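Local coordinates for protein-L-isoaspartate O-methyltransferase beta-aspartate methyltransferase (Plasmodium falciparum, PDB 2PBF) that probably methylates L-isoaspartyl residues of damaged proteins, using S-adenosyl-L-methionine as methyl donor, and is held here with the product S-adenosyl-L-homocysteine, at residues E17-R22 / Y48-V53; V59-S62 / M66-L69; D164-G169 / E177-L182; Y202-K207 / I211-L216. All coordinates share one frame; numbering follows the deposited sequence.

Interaction 1: E17-R22 / Y48-V53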
# COMPACT_ATOMS: atom_id res chain seq x y z
N GLU A 17 18.15 -8.35 -0.02
CA GLU A 17 19.57 -8.07 -0.15
C GLU A 17 19.96 -7.53 -1.52
O GLU A 17 20.85 -6.70 -1.60
CB GLU A 17 20.37 -9.33 0.19
CG GLU A 17 20.41 -9.65 1.67
CD GLU A 17 21.12 -8.56 2.48
OE1 GLU A 17 21.10 -8.64 3.73
OE2 GLU A 17 21.71 -7.63 1.86
N ASN A 18 19.31 -8.01 -2.58
CA ASN A 18 19.53 -7.51 -3.95
C ASN A 18 19.07 -6.06 -4.12
O ASN A 18 19.79 -5.24 -4.69
CB ASN A 18 18.90 -8.44 -5.02
CG ASN A 18 18.77 -7.77 -6.40
OD1 ASN A 18 17.70 -7.27 -6.78
ND2 ASN A 18 19.86 -7.76 -7.16
N LEU A 19 17.88 -5.74 -3.61
CA LEU A 19 17.38 -4.36 -3.55
C LEU A 19 18.28 -3.41 -2.74
O LEU A 19 18.48 -2.26 -3.13
CB LEU A 19 15.94 -4.32 -3.01
CG LEU A 19 14.87 -5.13 -3.77
CD1 LEU A 19 13.45 -4.85 -3.24
CD2 LEU A 19 14.95 -4.87 -5.26
N LYS A 20 18.83 -3.90 -1.63
CA LYS A 20 19.80 -3.13 -0.86
C LYS A 20 21.07 -2.83 -1.65
O LYS A 20 21.47 -1.67 -1.73
CB LYS A 20 20.16 -3.82 0.45
CG LYS A 20 19.49 -3.19 1.66
CD LYS A 20 19.60 -4.09 2.89
CE LYS A 20 20.98 -4.03 3.53
NZ LYS A 20 21.13 -5.05 4.60
N ARG A 21 21.69 -3.87 -2.24
CA ARG A 21 22.85 -3.71 -3.12
C ARG A 21 22.59 -2.70 -4.24
O ARG A 21 23.46 -1.89 -4.62
CB ARG A 21 23.32 -5.06 -3.68
CG ARG A 21 23.94 -5.99 -2.62
CD ARG A 21 24.72 -7.17 -3.25
NE ARG A 21 24.04 -7.78 -4.40
CZ ARG A 21 23.29 -8.88 -4.35
NH1 ARG A 21 23.12 -9.53 -3.20
NH2 ARG A 21 22.70 -9.34 -5.45
N ARG A 22 21.37 -2.71 -4.75
CA ARG A 22 21.02 -1.81 -5.82
C ARG A 22 20.59 -0.45 -5.28
O ARG A 22 20.31 0.47 -6.05
CB ARG A 22 19.93 -2.43 -6.70
CG ARG A 22 20.42 -3.63 -7.49
CD ARG A 22 19.56 -3.83 -8.72
NE ARG A 22 18.28 -4.46 -8.40
CZ ARG A 22 17.12 -4.17 -8.99
NH1 ARG A 22 17.04 -3.24 -9.92
NH2 ARG A 22 16.03 -4.81 -8.63
N TYR A 48 10.13 -13.98 -6.47
CA TYR A 48 11.27 -13.17 -5.99
C TYR A 48 12.01 -12.39 -7.06
O TYR A 48 13.04 -11.77 -6.80
CB TYR A 48 12.23 -14.06 -5.21
CG TYR A 48 11.51 -14.81 -4.12
CD1 TYR A 48 10.86 -14.11 -3.09
CD2 TYR A 48 11.48 -16.20 -4.11
CE1 TYR A 48 10.18 -14.78 -2.08
CE2 TYR A 48 10.81 -16.90 -3.09
CZ TYR A 48 10.17 -16.18 -2.08
OH TYR A 48 9.51 -16.85 -1.08
N ILE A 49 11.48 -12.40 -8.26
CA ILE A 49 12.06 -11.61 -9.32
C ILE A 49 11.55 -10.18 -9.21
O ILE A 49 10.37 -9.95 -8.93
CB ILE A 49 11.85 -12.27 -10.69
CG1 ILE A 49 12.63 -13.62 -10.69
CG2 ILE A 49 12.29 -11.36 -11.82
CD1 ILE A 49 12.84 -14.15 -12.03
N ASP A 50 12.45 -9.23 -9.40
CA ASP A 50 12.09 -7.83 -9.28
C ASP A 50 11.37 -7.30 -10.52
O ASP A 50 11.95 -6.61 -11.36
CB ASP A 50 13.28 -6.97 -8.93
CG ASP A 50 12.89 -5.54 -8.65
OD1 ASP A 50 11.84 -5.33 -7.99
OD2 ASP A 50 13.60 -4.62 -9.10
N THR A 51 10.07 -7.60 -10.58
CA THR A 51 9.22 -7.28 -11.70
C THR A 51 7.78 -7.43 -11.19
O THR A 51 7.57 -8.13 -10.20
CB THR A 51 9.46 -8.25 -12.89
OG1 THR A 51 8.70 -7.82 -14.02
CG2 THR A 51 9.05 -9.67 -12.55
N PRO A 52 6.79 -6.75 -11.83
CA PRO A 52 5.41 -7.02 -11.47
C PRO A 52 5.01 -8.40 -11.97
O PRO A 52 5.57 -8.87 -12.96
CB PRO A 52 4.61 -5.95 -12.25
CG PRO A 52 5.58 -4.97 -12.69
CD PRO A 52 6.87 -5.72 -12.88
N VAL A 53 4.06 -9.04 -11.30
CA VAL A 53 3.67 -10.40 -11.63
C VAL A 53 2.15 -10.45 -11.68
O VAL A 53 1.46 -10.11 -10.71
CB VAL A 53 4.29 -11.46 -10.65
CG1 VAL A 53 3.92 -12.87 -11.06
CG2 VAL A 53 5.82 -11.34 -10.56
O HOH W 1 14.40 -4.41 -11.65
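Arg22 and Asp50 form a salt bridge just past the C-terminal end of helix 12-21. NH2 of Arg22 donates to OD2 of Asp50 at a modelled 2.5 Å, shorter than usual, so the exact length is doubtful; the N-H...O angle is 151°. One guanidinium nitrogen meets one carboxylate oxygen, and the two planes are turned 61° apart, so this is a single-point bridge and not a paired, coplanar one. The carboxylate approaches the guanidinium at its edge. CG of Asp50 lies anti to its own backbone N (chi1 -173°), which carries the acid out toward the helix end.

Further polar bonds steady both partners. A water donates to OD2 of Asp50 at 2.7 Å and accepts a weak bond from NH1 of Arg22. Within segment 17-22, NE of Arg22 donates to OD1 of Asn18 at 3.3 Å, from above the carbonyl plane. His65 ND1 also bonds Asp50 OD2.

The segment 48-53 has no regular structure ahead of the strand 53-56, and Asp50 is the centre of an inverse gamma turn; the bridge thus ties this turn to the N-terminal helix of the methyltransferase. An arginine suits the site because its long chain, bent at chi3, can span from the helix to the loop.

The apolar share is small. CD2 of the buried Leu19 comes within 4.0 Å of CG of Asp50, while Pro64 touches both residues.

Interaction 2: V59-S62 / M66-L69. With SAH (S-adenosyl-L-homocysteine), chain C.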
# COMPACT_ATOMS: atom_id res chain seq x y z
N VAL A 59 -4.63 -7.06 -13.43
CA VAL A 59 -3.77 -6.52 -12.38
C VAL A 59 -2.58 -7.38 -11.96
O VAL A 59 -2.62 -8.60 -11.95
CB VAL A 59 -4.58 -5.99 -11.14
CG1 VAL A 59 -5.77 -5.10 -11.58
CG2 VAL A 59 -5.01 -7.14 -10.23
N THR A 60 -1.51 -6.68 -11.61
CA THR A 60 -0.30 -7.29 -11.14
C THR A 60 -0.06 -6.94 -9.67
O THR A 60 -0.53 -5.90 -9.17
CB THR A 60 0.91 -6.82 -11.99
OG1 THR A 60 0.98 -5.40 -11.93
CG2 THR A 60 0.77 -7.27 -13.47
N ILE A 61 0.63 -7.82 -8.96
CA ILE A 61 1.29 -7.44 -7.72
C ILE A 61 2.47 -6.59 -8.20
O ILE A 61 3.14 -6.94 -9.16
CB ILE A 61 1.75 -8.68 -6.92
CG1 ILE A 61 2.47 -8.27 -5.61
CG2 ILE A 61 2.66 -9.56 -7.77
CD1 ILE A 61 2.76 -9.47 -4.68
N SER A 62 2.71 -5.46 -7.55
CA SER A 62 3.80 -4.57 -7.98
C SER A 62 5.20 -5.21 -7.86
O SER A 62 5.41 -6.18 -7.13
CB SER A 62 3.73 -3.24 -7.24
OG SER A 62 2.44 -2.66 -7.38
N MET A 66 8.93 -1.26 -6.26
CA MET A 66 7.84 -0.33 -6.10
C MET A 66 7.23 -0.39 -4.72
O MET A 66 6.91 0.67 -4.17
CB MET A 66 6.75 -0.49 -7.16
CG MET A 66 7.03 0.24 -8.47
SD MET A 66 7.81 1.91 -8.36
CE MET A 66 6.72 2.77 -7.22
N HIS A 67 7.10 -1.61 -4.16
CA HIS A 67 6.70 -1.76 -2.77
C HIS A 67 7.76 -1.11 -1.87
O HIS A 67 7.42 -0.37 -0.92
CB HIS A 67 6.55 -3.23 -2.34
CG HIS A 67 5.39 -3.97 -2.96
ND1 HIS A 67 5.46 -5.31 -3.26
CD2 HIS A 67 4.14 -3.56 -3.31
CE1 HIS A 67 4.31 -5.70 -3.79
NE2 HIS A 67 3.49 -4.66 -3.82
N ALA A 68 9.03 -1.39 -2.15
CA ALA A 68 10.11 -0.89 -1.30
C ALA A 68 10.13 0.63 -1.28
O ALA A 68 10.25 1.24 -0.22
CB ALA A 68 11.45 -1.43 -1.75
N LEU A 69 10.00 1.24 -2.46
CA LEU A 69 10.06 2.68 -2.61
C LEU A 69 8.87 3.36 -1.92
O LEU A 69 9.05 4.36 -1.22
CB LEU A 69 10.13 3.06 -4.10
CG LEU A 69 9.62 4.45 -4.50
CD1 LEU A 69 10.62 5.59 -4.19
CD2 LEU A 69 9.28 4.44 -5.95
N SAH C . -0.48 -2.78 -3.82
CA SAH C . -0.98 -3.76 -4.81
CB SAH C . -1.15 -3.08 -6.15
CG SAH C . -2.08 -3.91 -7.01
SD SAH C . -2.34 -3.15 -8.62
C SAH C . -0.10 -5.00 -4.95
O SAH C . 1.12 -4.86 -5.02
OXT SAH C . -0.59 -6.16 -4.97
C5' SAH C . -3.53 -1.89 -8.08
C4' SAH C . -4.85 -2.42 -7.52
O4' SAH C . -5.73 -1.33 -7.47
C3' SAH C . -5.57 -3.49 -8.32
O3' SAH C . -5.74 -4.64 -7.50
C2' SAH C . -6.90 -2.86 -8.71
O2' SAH C . -7.96 -3.79 -8.69
C1' SAH C . -7.05 -1.81 -7.64
N9 SAH C . -7.89 -0.64 -8.00
C8 SAH C . -7.95 -0.03 -9.21
N7 SAH C . -8.79 1.03 -9.11
C5 SAH C . -9.30 1.09 -7.86
C6 SAH C . -10.22 1.94 -7.24
N6 SAH C . -10.80 2.94 -7.88
N1 SAH C . -10.52 1.76 -5.92
C2 SAH C . -9.93 0.72 -5.22
N3 SAH C . -9.05 -0.12 -5.85
C4 SAH C . -8.72 0.05 -7.15
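The carboxylate oxygen O of S-adenosyl-L-homocysteine is gripped by two donors, one from each segment. NE2 of His67 donates to this O atom at 2.7 Å. The backbone N of Ser62 donates to the same ligand O at 3.0 Å, with an N-H...O angle of 173°. Both bonds are nearly straight; together they hold this oxygen and probably limit rotation of the carboxylate. Histidine suits this place because its ring can present an N-H at the edge, with the ligand oxygen close to the ring plane.

Ile61 and Ser62 pack against the His67 ring from two directions. CG1 of Ile61 meets CE1 of His67 at 3.6 Å, at the ring edge and near its plane, the two side chains crossing at about a right angle. Ile61 sends CG1 there by holding it anti to the backbone N (chi1 179°). Ser62 covers one face of the ring with its carbonyl carbon, and its CB lies 3.7 Å from NE2 of His67. Serine is small enough for the helix to approach closely here: its CB also meets CB of Met66 at 4.1 Å. Tyr93 stacks on the His67 ring, and Arg39 bonds the carbonyl oxygen of Ser62.

Two residues earlier in the strand, CG1 of Val59 packs 3.6 Å from the ribose carbon C3' of the ligand. A strand end and the start of the helix 64-74 thus join in the cofactor pocket of a class I, Rossmann-like methyltransferase, at the amino-acid end of the ligand.

Interaction 3: D164-G169 / E177-L182. With SAH (S-adenosyl-L-homocysteine), chain C.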
# COMPACT_ATOMS: atom_id res chain seq x y z
N ASP A 164 -2.94 8.88 8.80
CA ASP A 164 -1.59 9.37 8.85
C ASP A 164 -0.79 8.94 7.61
O ASP A 164 0.17 9.62 7.22
CB ASP A 164 -0.93 8.88 10.13
CG ASP A 164 -1.78 9.19 11.36
OD1 ASP A 164 -1.84 10.38 11.76
OD2 ASP A 164 -2.41 8.25 11.91
N ALA A 165 -1.22 7.85 6.99
CA ALA A 165 -0.55 7.32 5.80
C ALA A 165 -1.56 6.79 4.81
O ALA A 165 -2.43 5.98 5.16
CB ALA A 165 0.43 6.24 6.18
N ILE A 166 -1.47 7.29 3.57
CA ILE A 166 -2.33 6.83 2.49
C ILE A 166 -1.47 6.36 1.33
O ILE A 166 -0.70 7.11 0.76
CB ILE A 166 -3.34 7.92 1.98
CG1 ILE A 166 -4.08 8.56 3.17
CG2 ILE A 166 -4.30 7.28 0.92
CD1 ILE A 166 -5.23 9.52 2.80
N HIS A 167 -1.59 5.09 0.99
CA HIS A 167 -0.86 4.58 -0.14
C HIS A 167 -1.86 4.24 -1.21
O HIS A 167 -2.89 3.64 -0.95
CB HIS A 167 -0.05 3.36 0.25
CG HIS A 167 0.59 2.69 -0.92
ND1 HIS A 167 -0.00 1.64 -1.58
CD2 HIS A 167 1.74 2.96 -1.58
CE1 HIS A 167 0.76 1.28 -2.60
NE2 HIS A 167 1.82 2.06 -2.61
N VAL A 168 -1.57 4.67 -2.43
CA VAL A 168 -2.45 4.37 -3.51
C VAL A 168 -1.62 3.61 -4.54
O VAL A 168 -0.66 4.15 -5.07
CB VAL A 168 -3.05 5.66 -4.10
CG1 VAL A 168 -4.19 5.32 -5.00
CG2 VAL A 168 -3.50 6.63 -2.97
N GLY A 169 -2.02 2.37 -4.83
CA GLY A 169 -1.20 1.49 -5.66
C GLY A 169 -1.66 1.42 -7.12
O GLY A 169 -1.34 0.47 -7.81
N GLU A 177 -9.97 14.11 -4.63
CA GLU A 177 -10.15 15.03 -3.50
C GLU A 177 -10.52 14.31 -2.19
O GLU A 177 -10.11 14.74 -1.11
CB GLU A 177 -11.15 16.13 -3.88
CG GLU A 177 -11.16 17.37 -2.98
CD GLU A 177 -9.77 17.95 -2.70
OE1 GLU A 177 -8.84 17.77 -3.52
OE2 GLU A 177 -9.62 18.59 -1.62
N ILE A 178 -11.26 13.21 -2.29
CA ILE A 178 -11.47 12.31 -1.15
C ILE A 178 -10.17 11.92 -0.43
O ILE A 178 -10.10 11.96 0.80
CB ILE A 178 -12.25 11.01 -1.52
CG1 ILE A 178 -12.38 10.14 -0.27
CG2 ILE A 178 -11.59 10.23 -2.67
CD1 ILE A 178 -13.47 9.12 -0.34
N LEU A 179 -9.15 11.53 -1.20
CA LEU A 179 -7.89 11.14 -0.60
C LEU A 179 -7.30 12.34 0.14
O LEU A 179 -6.76 12.19 1.23
CB LEU A 179 -6.93 10.49 -1.61
CG LEU A 179 -7.46 9.18 -2.25
CD1 LEU A 179 -6.58 8.65 -3.34
CD2 LEU A 179 -7.70 8.09 -1.23
N VAL A 180 -7.46 13.54 -0.43
CA VAL A 180 -7.06 14.77 0.26
C VAL A 180 -7.87 14.99 1.55
O VAL A 180 -7.34 15.47 2.55
CB VAL A 180 -7.14 16.03 -0.67
CG1 VAL A 180 -7.09 17.35 0.12
CG2 VAL A 180 -6.04 15.99 -1.69
N ASP A 181 -9.14 14.64 1.52
CA ASP A 181 -9.98 14.81 2.72
C ASP A 181 -9.77 13.74 3.77
O ASP A 181 -10.05 13.95 4.95
CB ASP A 181 -11.46 14.88 2.33
CG ASP A 181 -11.79 16.14 1.54
OD1 ASP A 181 -10.97 17.09 1.56
OD2 ASP A 181 -12.85 16.16 0.90
N LEU A 182 -9.28 12.58 3.35
CA LEU A 182 -9.05 11.46 4.25
C LEU A 182 -7.75 11.64 4.99
O LEU A 182 -7.47 10.95 5.94
CB LEU A 182 -9.09 10.13 3.48
CG LEU A 182 -10.46 9.58 3.05
CD1 LEU A 182 -10.28 8.22 2.40
CD2 LEU A 182 -11.45 9.47 4.21
N SAH C . -0.48 -2.78 -3.82
CA SAH C . -0.98 -3.76 -4.81
CB SAH C . -1.15 -3.08 -6.15
CG SAH C . -2.08 -3.91 -7.01
SD SAH C . -2.34 -3.15 -8.62
C SAH C . -0.10 -5.00 -4.95
O SAH C . 1.12 -4.86 -5.02
OXT SAH C . -0.59 -6.16 -4.97
C5' SAH C . -3.53 -1.89 -8.08
C4' SAH C . -4.85 -2.42 -7.52
O4' SAH C . -5.73 -1.33 -7.47
C3' SAH C . -5.57 -3.49 -8.32
O3' SAH C . -5.74 -4.64 -7.50
C2' SAH C . -6.90 -2.86 -8.71
O2' SAH C . -7.96 -3.79 -8.69
C1' SAH C . -7.05 -1.81 -7.64
N9 SAH C . -7.89 -0.64 -8.00
C8 SAH C . -7.95 -0.03 -9.21
N7 SAH C . -8.79 1.03 -9.11
C5 SAH C . -9.30 1.09 -7.86
C6 SAH C . -10.22 1.94 -7.24
N6 SAH C . -10.80 2.94 -7.88
N1 SAH C . -10.52 1.76 -5.92
C2 SAH C . -9.93 0.72 -5.22
N3 SAH C . -9.05 -0.12 -5.85
C4 SAH C . -8.72 0.05 -7.15
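Val168 and Leu179 meet end on, CG2 of the valine 3.7 Å from CD1 of the leucine, in a contact made of apolar side chains. The other methyl of Leu179, CD2, lies 4.1 Å from CG2 of Ile166, and these two side chains approach at a slant. The forked end of Leu179 therefore serves two strand residues at once, one methyl for each, as leucine is well shaped to do. Because Ile166 and Val168 are two apart in the strand, both point to the helix side; beta-branched residues suit such a strand.

Ile166 reaches farthest along the helix. With CG1 anti to the carbonyl carbon (chi1 -49°) and the chain extended beyond it, CD1 touches CB of Leu182 at 4.0 Å. The same methyl comes 3.5 Å from the backbone O of Leu179, a contact of carbon with a carbonyl. No hydrogen bond joins the two segments, whose cohesion rests on buried apolar surface.

At the end of the strand, Gly169, having no side chain, lets the backbone pass close to the ligand: its O lies 3.2 Å from C5' of S-adenosyl-L-homocysteine.

Helix 177-182 runs nearly antiparallel to strand 165-168, at 158°, with a closest approach of 9.7 Å between axes. It lies on the connection between the parallel neighbours 163-168 and 187-195, as in a beta-alpha-beta crossover of the Rossmann-like fold. Strand 83-87 flanks 163-168 on its other edge, and Leu179 also packs on Val87 and Leu189 of the two flanking strands.

Interaction 4: Y202-K207 / I211-L216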
# COMPACT_ATOMS: atom_id res chain seq x y z
N TYR A 202 3.63 11.06 -6.65
CA TYR A 202 3.54 12.25 -5.81
C TYR A 202 3.52 11.91 -4.33
O TYR A 202 2.87 10.96 -3.90
CB TYR A 202 2.26 13.05 -6.14
CG TYR A 202 2.45 14.05 -7.24
CD1 TYR A 202 2.31 13.69 -8.57
CD2 TYR A 202 2.79 15.37 -6.94
CE1 TYR A 202 2.50 14.61 -9.58
CE2 TYR A 202 2.99 16.31 -7.93
CZ TYR A 202 2.84 15.93 -9.25
OH TYR A 202 3.03 16.89 -10.23
N GLU A 203 4.24 12.70 -3.55
CA GLU A 203 4.09 12.69 -2.11
C GLU A 203 3.36 13.96 -1.64
O GLU A 203 3.88 15.08 -1.74
CB GLU A 203 5.43 12.53 -1.41
CG GLU A 203 5.34 12.54 0.10
CD GLU A 203 6.70 12.38 0.73
OE1 GLU A 203 7.33 11.32 0.51
OE2 GLU A 203 7.13 13.33 1.42
N ILE A 204 2.15 13.77 -1.15
CA ILE A 204 1.33 14.85 -0.68
C ILE A 204 1.26 14.86 0.85
O ILE A 204 1.02 13.82 1.47
CB ILE A 204 -0.04 14.77 -1.34
CG1 ILE A 204 0.14 14.82 -2.87
CG2 ILE A 204 -0.92 15.89 -0.84
CD1 ILE A 204 -0.90 14.11 -3.66
N THR A 205 1.49 16.03 1.44
CA THR A 205 1.49 16.21 2.90
C THR A 205 0.49 17.30 3.30
O THR A 205 0.18 18.17 2.50
CB THR A 205 2.89 16.57 3.41
OG1 THR A 205 3.86 15.72 2.78
CG2 THR A 205 2.99 16.41 4.93
N LYS A 206 -0.04 17.24 4.52
CA LYS A 206 -0.89 18.31 5.06
C LYS A 206 -0.14 19.02 6.18
O LYS A 206 0.41 18.37 7.08
CB LYS A 206 -2.21 17.73 5.58
CG LYS A 206 -3.32 18.75 5.81
CD LYS A 206 -4.72 18.08 5.87
CE LYS A 206 -5.29 17.81 4.48
NZ LYS A 206 -6.61 17.12 4.56
N LYS A 207 -0.07 20.35 6.12
CA LYS A 207 0.63 21.13 7.17
C LYS A 207 -0.18 22.28 7.79
O LYS A 207 0.18 22.83 8.84
CB LYS A 207 2.04 21.55 6.73
CG LYS A 207 3.02 20.37 6.59
CD LYS A 207 4.37 20.63 7.26
CE LYS A 207 5.21 21.70 6.50
NZ LYS A 207 6.61 21.82 7.04
N ILE A 211 -1.99 21.62 2.08
CA ILE A 211 -1.47 20.50 1.28
C ILE A 211 -0.25 20.92 0.46
O ILE A 211 -0.33 21.84 -0.35
CB ILE A 211 -2.55 19.85 0.31
CG1 ILE A 211 -2.31 20.24 -1.16
CG2 ILE A 211 -3.99 20.16 0.76
CD1 ILE A 211 -2.73 19.20 -2.16
N ILE A 212 0.87 20.24 0.68
CA ILE A 212 2.07 20.47 -0.13
C ILE A 212 2.38 19.29 -1.06
O ILE A 212 2.57 18.14 -0.61
CB ILE A 212 3.30 20.98 0.69
CG1 ILE A 212 4.17 19.84 1.22
CG2 ILE A 212 2.87 21.95 1.80
CD1 ILE A 212 5.65 20.10 1.06
N LYS A 213 2.39 19.57 -2.36
CA LYS A 213 2.50 18.53 -3.38
C LYS A 213 3.96 18.40 -3.81
O LYS A 213 4.62 19.40 -4.12
CB LYS A 213 1.61 18.88 -4.56
CG LYS A 213 0.69 17.78 -5.01
CD LYS A 213 -0.18 18.22 -6.18
CE LYS A 213 -1.44 18.97 -5.73
NZ LYS A 213 -2.41 19.11 -6.86
N ASP A 214 4.46 17.16 -3.81
CA ASP A 214 5.88 16.90 -4.03
C ASP A 214 6.05 15.88 -5.16
O ASP A 214 5.75 14.70 -4.99
CB ASP A 214 6.51 16.40 -2.74
CG ASP A 214 8.02 16.41 -2.76
OD1 ASP A 214 8.65 16.65 -3.82
OD2 ASP A 214 8.60 16.18 -1.67
N ARG A 215 6.52 16.37 -6.30
CA ARG A 215 6.65 15.60 -7.52
C ARG A 215 7.90 14.73 -7.41
O ARG A 215 9.01 15.25 -7.35
CB ARG A 215 6.74 16.56 -8.73
CG ARG A 215 6.24 15.97 -10.05
CD ARG A 215 6.61 16.77 -11.34
NE ARG A 215 6.95 15.82 -12.41
CZ ARG A 215 8.16 15.29 -12.60
NH1 ARG A 215 9.18 15.67 -11.84
NH2 ARG A 215 8.37 14.40 -13.56
N LEU A 216 7.73 13.41 -7.36
CA LEU A 216 8.88 12.53 -7.09
C LEU A 216 9.59 12.11 -8.36
O LEU A 216 10.62 12.67 -8.71
CB LEU A 216 8.49 11.32 -6.21
CG LEU A 216 8.09 11.65 -4.76
CD1 LEU A 216 7.82 10.37 -3.98
CD2 LEU A 216 9.12 12.52 -4.02
O HOH W 2 4.92 16.69 0.18
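Thr205 and Ile212, a hydrogen-bonded pair of the antiparallel hairpin, are joined through their backbones in both directions. Ile212 N donates to Thr205 O at 2.8 Å, and Thr205 N to Ile212 O at 3.1 Å. In the next such pair N of Glu203 donates to O of Asp214 at 2.9 Å, while the return bond from Asp214 N is weak. A water donates to the carbonyl oxygens of Glu203 and Ile212, and also bonds OG1 of Thr205.

Around the backbone, the non-hydrogen-bonded pairs carry their side chains on one face. CA of Arg215 sits over a face of the Tyr202 ring, 4.1 Å from its centroid and 26° off the normal, a CH-pi contact. The arginine chain then passes along the ring toward the hydroxyl, CG reaching 3.3 Å from OH of Tyr202. Its guanidinium plane is turned 87° from the ring, and it is the aliphatic part of the chain that touches the tyrosine. Glu195 takes both polar ends, bonding Tyr202 OH and bridging to Arg215 NE.

CG of Lys213 fits between two neighbours on that face, 3.7 Å from CG1 of Ile204 and close to the tyrosine ring; its aliphatic stem suits this role while the amine leads away. CD1 of Ile211 lies beside CG2 of Ile204.

On the other face Glu203 and Asp214 put like charges near each other. The salt bridge of Glu203 to Arg73 probably eases the repulsion between the two acids.

In the fold
Interactions 2 and 3 both touch S-adenosyl-L-homocysteine, and their centres lie 18 Å apart on opposite sides of the chain's centre: 59-62 with 66-69 holds the ligand's carboxylate, while Gly169 passes its C5' atom. Interaction 1 adjoins interaction 2 through the short two-stranded sheet, where Val53 O lies 3.0 Å from Ile61 N in a probable hydrogen bond; the side chain of Asp50 is itself about 11 Å from the ligand. Interactions 3 and 4 share the seven-stranded sheet and touch where Lys206 NZ meets Val180 O at 2.7 Å, probably a hydrogen bond. Interaction 4, which includes the strand outermost in this chain's sheet, has its centre 27 Å from that of interaction 1.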